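Local coordinates for protein biliverdin reductase (Synechocystis sp., PDB 5B3T) that probably reduces biliverdin with NAD(P)H as a Rossmann-fold enzyme of the Gfo/Idh/MocA family, a step of the heme-degrading pathway, at residues 83-88 / 174-179. Numbering follows the deposited sequence.
Sequences INQLHG and HHQQFG
Two carbonyl oxygens at the C-terminal end of the short helix 175-178 receive N-H groups from the turn that leads into helix 87-96. The straighter bond runs from Asn84 ND2 to Phe178 O, 3.1 Å long with an N-H...O angle of 166°, in the carbonyl plane and on a lone pair. Asparagine suits the place because a chi1 of -75° brings its short amide to the helix's last carbonyl; ND2 also comes within 3.3 Å of Phe178 CD1. Gln85 N reaches Gln177 O at 3.0 Å, a bent, weak bond, and Asn84 CB packs against that same oxygen at 3.4 Å. Buried, branched Ile83 completes this close side: CG2 meets Gln177 CB and CD1 lies 3.7 Å from Gln177 NE2, the two side chains crossing obliquely. His174, the N-cap, accepts from Gln177 N through ND1, while Gln177 OE1 sits over one ring face, 3.4 Å above its plane and offset toward the rim. Gly179, lacking a side chain, readily takes the positive phi (77°) that ends the helix. The solvent side is looser: Gln85, long enough to extend alongside exposed Gln176, rests its CD 3.3 Å from Gln176 O without a hydrogen bond between them. An alanine here would lose this amide and probably thin the cover over Gln176 O. Asn84 binds NADP(+) when the cofactor is present, and Trp171 touches Ile83, Asn84 and Gln177. The contact joins the Rossmann domain, just beyond strand 77-80, to the C-terminal domain, where Phe178 makes a cation-pi contact with Lys240 of strand 233-241.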
ATOM      1  N   ILE A  83      -3.573  -3.608 -10.215  1.00 15.56           N
ATOM      2  CA  ILE A  83      -4.897  -3.030  -9.998  1.00 16.16           C
ATOM      3  C   ILE A  83      -5.443  -3.451  -8.638  1.00 15.12           C
ATOM      4  O   ILE A  83      -5.411  -4.638  -8.288  1.00 13.51           O
ATOM      5  CB  ILE A  83      -5.829  -3.471 -11.140  1.00 13.68           C
ATOM      6  CG1 ILE A  83      -5.353  -2.876 -12.476  1.00 21.57           C
ATOM      7  CG2 ILE A  83      -7.255  -3.106 -10.841  1.00 14.88           C
ATOM      8  CD1 ILE A  83      -6.039  -3.480 -13.711  1.00 17.46           C
ATOM      9  N   ASN A  84      -5.997  -2.502  -7.905  1.00 14.06           N
ATOM     10  CA  ASN A  84      -6.418  -2.720  -6.520  1.00 15.11           C
ATOM     11  C   ASN A  84      -7.318  -3.941  -6.381  1.00 15.93           C
ATOM     12  O   ASN A  84      -7.094  -4.799  -5.520  1.00 13.00           O
ATOM     13  CB  ASN A  84      -7.142  -1.477  -5.988  1.00 13.10           C
ATOM     14  CG  ASN A  84      -6.196  -0.341  -5.660  1.00 14.57           C
ATOM     15  OD1 ASN A  84      -4.982  -0.530  -5.585  1.00 13.77           O
ATOM     16  ND2 ASN A  84      -6.751   0.847  -5.447  1.00 13.80           N
ATOM     17  N   GLN A  85      -8.347  -4.034  -7.227  1.00 14.80           N
ATOM     18  CA  GLN A  85      -9.355  -5.079  -7.067  1.00 17.39           C
ATOM     19  C   GLN A  85      -8.764  -6.477  -7.213  1.00 15.87           C
ATOM     20  O   GLN A  85      -9.287  -7.434  -6.631  1.00 17.81           O
ATOM     21  CB  GLN A  85     -10.479  -4.868  -8.084  1.00 18.69           C
ATOM     22  CG  GLN A  85     -11.666  -5.811  -7.918  1.00 20.77           C
ATOM     23  CD  GLN A  85     -12.757  -5.566  -8.947  1.00 26.48           C
ATOM     24  OE1 GLN A  85     -12.478  -5.203 -10.091  1.00 27.59           O
ATOM     25  NE2 GLN A  85     -14.007  -5.765  -8.543  1.00 27.46           N
ATOM     26  N   LEU A  86      -7.671  -6.614  -7.964  1.00 14.90           N
ATOM     27  CA  LEU A  86      -7.143  -7.926  -8.326  1.00 15.63           C
ATOM     28  C   LEU A  86      -6.308  -8.585  -7.234  1.00 15.62           C
ATOM     29  O   LEU A  86      -6.067  -9.795  -7.318  1.00 14.46           O
ATOM     30  CB  LEU A  86      -6.291  -7.812  -9.593  1.00 15.14           C
ATOM     31  CG  LEU A  86      -6.998  -7.439 -10.894  1.00 17.13           C
ATOM     32  CD1 LEU A  86      -5.995  -7.348 -12.033  1.00 17.62           C
ATOM     33  CD2 LEU A  86      -8.075  -8.464 -11.207  1.00 17.37           C
ATOM     34  N   HIS A  87      -5.876  -7.841  -6.215  1.00 14.25           N
ATOM     35  CA  HIS A  87      -4.811  -8.330  -5.339  1.00 15.83           C
ATOM     36  C   HIS A  87      -5.222  -9.593  -4.590  1.00 14.46           C
ATOM     37  O   HIS A  87      -4.455 -10.558  -4.518  1.00 14.74           O
ATOM     38  CB  HIS A  87      -4.387  -7.231  -4.368  1.00 14.10           C
ATOM     39  CG  HIS A  87      -3.369  -6.294  -4.936  1.00 14.67           C
ATOM     40  ND1 HIS A  87      -2.464  -5.613  -4.152  1.00 14.25           N
ATOM     41  CD2 HIS A  87      -3.108  -5.933  -6.214  1.00 14.14           C
ATOM     42  CE1 HIS A  87      -1.690  -4.870  -4.923  1.00 14.67           C
ATOM     43  NE2 HIS A  87      -2.060  -5.047  -6.179  1.00 14.46           N
ATOM     44  N   GLY A  88      -6.432  -9.607  -4.029  1.00 15.25           N
ATOM     45  CA  GLY A  88      -6.872 -10.777  -3.285  1.00 16.04           C
ATOM     46  C   GLY A  88      -7.027 -12.009  -4.155  1.00 16.49           C
ATOM     47  O   GLY A  88      -6.619 -13.109  -3.768  1.00 16.89           O
ATOM     48  N   HIS A 174     -12.051   3.978 -11.848  1.00 18.36           N
ATOM     49  CA  HIS A 174     -13.099   2.997 -12.098  1.00 20.26           C
ATOM     50  C   HIS A 174     -13.605   2.492 -10.751  1.00 19.26           C
ATOM     51  O   HIS A 174     -12.815   2.009  -9.934  1.00 19.52           O
ATOM     52  CB  HIS A 174     -12.544   1.857 -12.956  1.00 21.61           C
ATOM     53  CG  HIS A 174     -13.560   0.833 -13.359  1.00 22.11           C
ATOM     54  ND1 HIS A 174     -13.822  -0.291 -12.606  1.00 21.91           N
ATOM     55  CD2 HIS A 174     -14.354   0.748 -14.453  1.00 23.73           C
ATOM     56  CE1 HIS A 174     -14.744  -1.018 -13.211  1.00 24.97           C
ATOM     57  NE2 HIS A 174     -15.085  -0.409 -14.334  1.00 26.76           N
ATOM     58  N   HIS A 175     -14.917   2.619 -10.521  1.00 19.69           N
ATOM     59  CA  HIS A 175     -15.495   2.320  -9.209  1.00 20.94           C
ATOM     60  C   HIS A 175     -15.055   0.956  -8.686  1.00 20.54           C
ATOM     61  O   HIS A 175     -14.563   0.840  -7.557  1.00 19.61           O
ATOM     62  CB  HIS A 175     -17.024   2.383  -9.278  1.00 20.83           C
ATOM     63  CG  HIS A 175     -17.584   3.770  -9.190  1.00 22.35           C
ATOM     64  ND1 HIS A 175     -17.620   4.483  -8.012  1.00 19.91           N
ATOM     65  CD2 HIS A 175     -18.156   4.562 -10.128  1.00 21.99           C
ATOM     66  CE1 HIS A 175     -18.179   5.661  -8.230  1.00 21.81           C
ATOM     67  NE2 HIS A 175     -18.513   5.734  -9.506  1.00 22.11           N
ATOM     68  N   GLN A 176     -15.222  -0.090  -9.496  1.00 20.55           N
ATOM     69  CA  GLN A 176     -14.970  -1.445  -9.012  1.00 22.58           C
ATOM     70  C   GLN A 176     -13.479  -1.766  -8.951  1.00 20.73           C
ATOM     71  O   GLN A 176     -13.016  -2.382  -7.984  1.00 19.97           O
ATOM     72  CB  GLN A 176     -15.704  -2.455  -9.894  1.00 26.63           C
ATOM     73  CG  GLN A 176     -17.216  -2.427  -9.719  1.00 31.53           C
ATOM     74  CD  GLN A 176     -17.920  -3.425 -10.615  1.00 43.64           C
ATOM     75  OE1 GLN A 176     -17.286  -4.304 -11.198  1.00 47.99           O
ATOM     76  NE2 GLN A 176     -19.237  -3.296 -10.726  1.00 42.58           N
ATOM     77  N   GLN A 177     -12.710  -1.361  -9.966  1.00 18.98           N
ATOM     78  CA  GLN A 177     -11.289  -1.696  -9.991  1.00 19.28           C
ATOM     79  C   GLN A 177     -10.515  -0.929  -8.926  1.00 17.64           C
ATOM     80  O   GLN A 177      -9.617  -1.487  -8.284  1.00 14.58           O
ATOM     81  CB  GLN A 177     -10.706  -1.421 -11.376  1.00 18.28           C
ATOM     82  CG  GLN A 177     -11.145  -2.410 -12.445  1.00 21.26           C
ATOM     83  CD  GLN A 177     -10.566  -2.089 -13.809  1.00 21.61           C
ATOM     84  OE1 GLN A 177     -10.966  -1.119 -14.452  1.00 21.85           O
ATOM     85  NE2 GLN A 177      -9.618  -2.904 -14.257  1.00 19.34           N
ATOM     86  N   PHE A 178     -10.838   0.351  -8.728  1.00 16.62           N
ATOM     87  CA  PHE A 178     -10.129   1.136  -7.725  1.00 17.28           C
ATOM     88  C   PHE A 178     -10.602   0.799  -6.317  1.00 16.84           C
ATOM     89  O   PHE A 178      -9.801   0.790  -5.375  1.00 16.25           O
ATOM     90  CB  PHE A 178     -10.296   2.628  -8.014  1.00 16.07           C
ATOM     91  CG  PHE A 178      -9.584   3.516  -7.036  1.00 16.40           C
ATOM     92  CD1 PHE A 178      -8.202   3.474  -6.920  1.00 16.84           C
ATOM     93  CD2 PHE A 178     -10.291   4.399  -6.242  1.00 17.31           C
ATOM     94  CE1 PHE A 178      -7.541   4.291  -6.019  1.00 16.27           C
ATOM     95  CE2 PHE A 178      -9.636   5.219  -5.342  1.00 17.10           C
ATOM     96  CZ  PHE A 178      -8.259   5.163  -5.231  1.00 16.46           C
ATOM     97  N   GLY A 179     -11.887   0.508  -6.157  1.00 16.29           N
ATOM     98  CA  GLY A 179     -12.416   0.120  -4.869  1.00 16.38           C
ATOM     99  C   GLY A 179     -12.610   1.298  -3.931  1.00 18.37           C
ATOM    100  O   GLY A 179     -12.586   2.470  -4.325  1.00 17.78           O
TER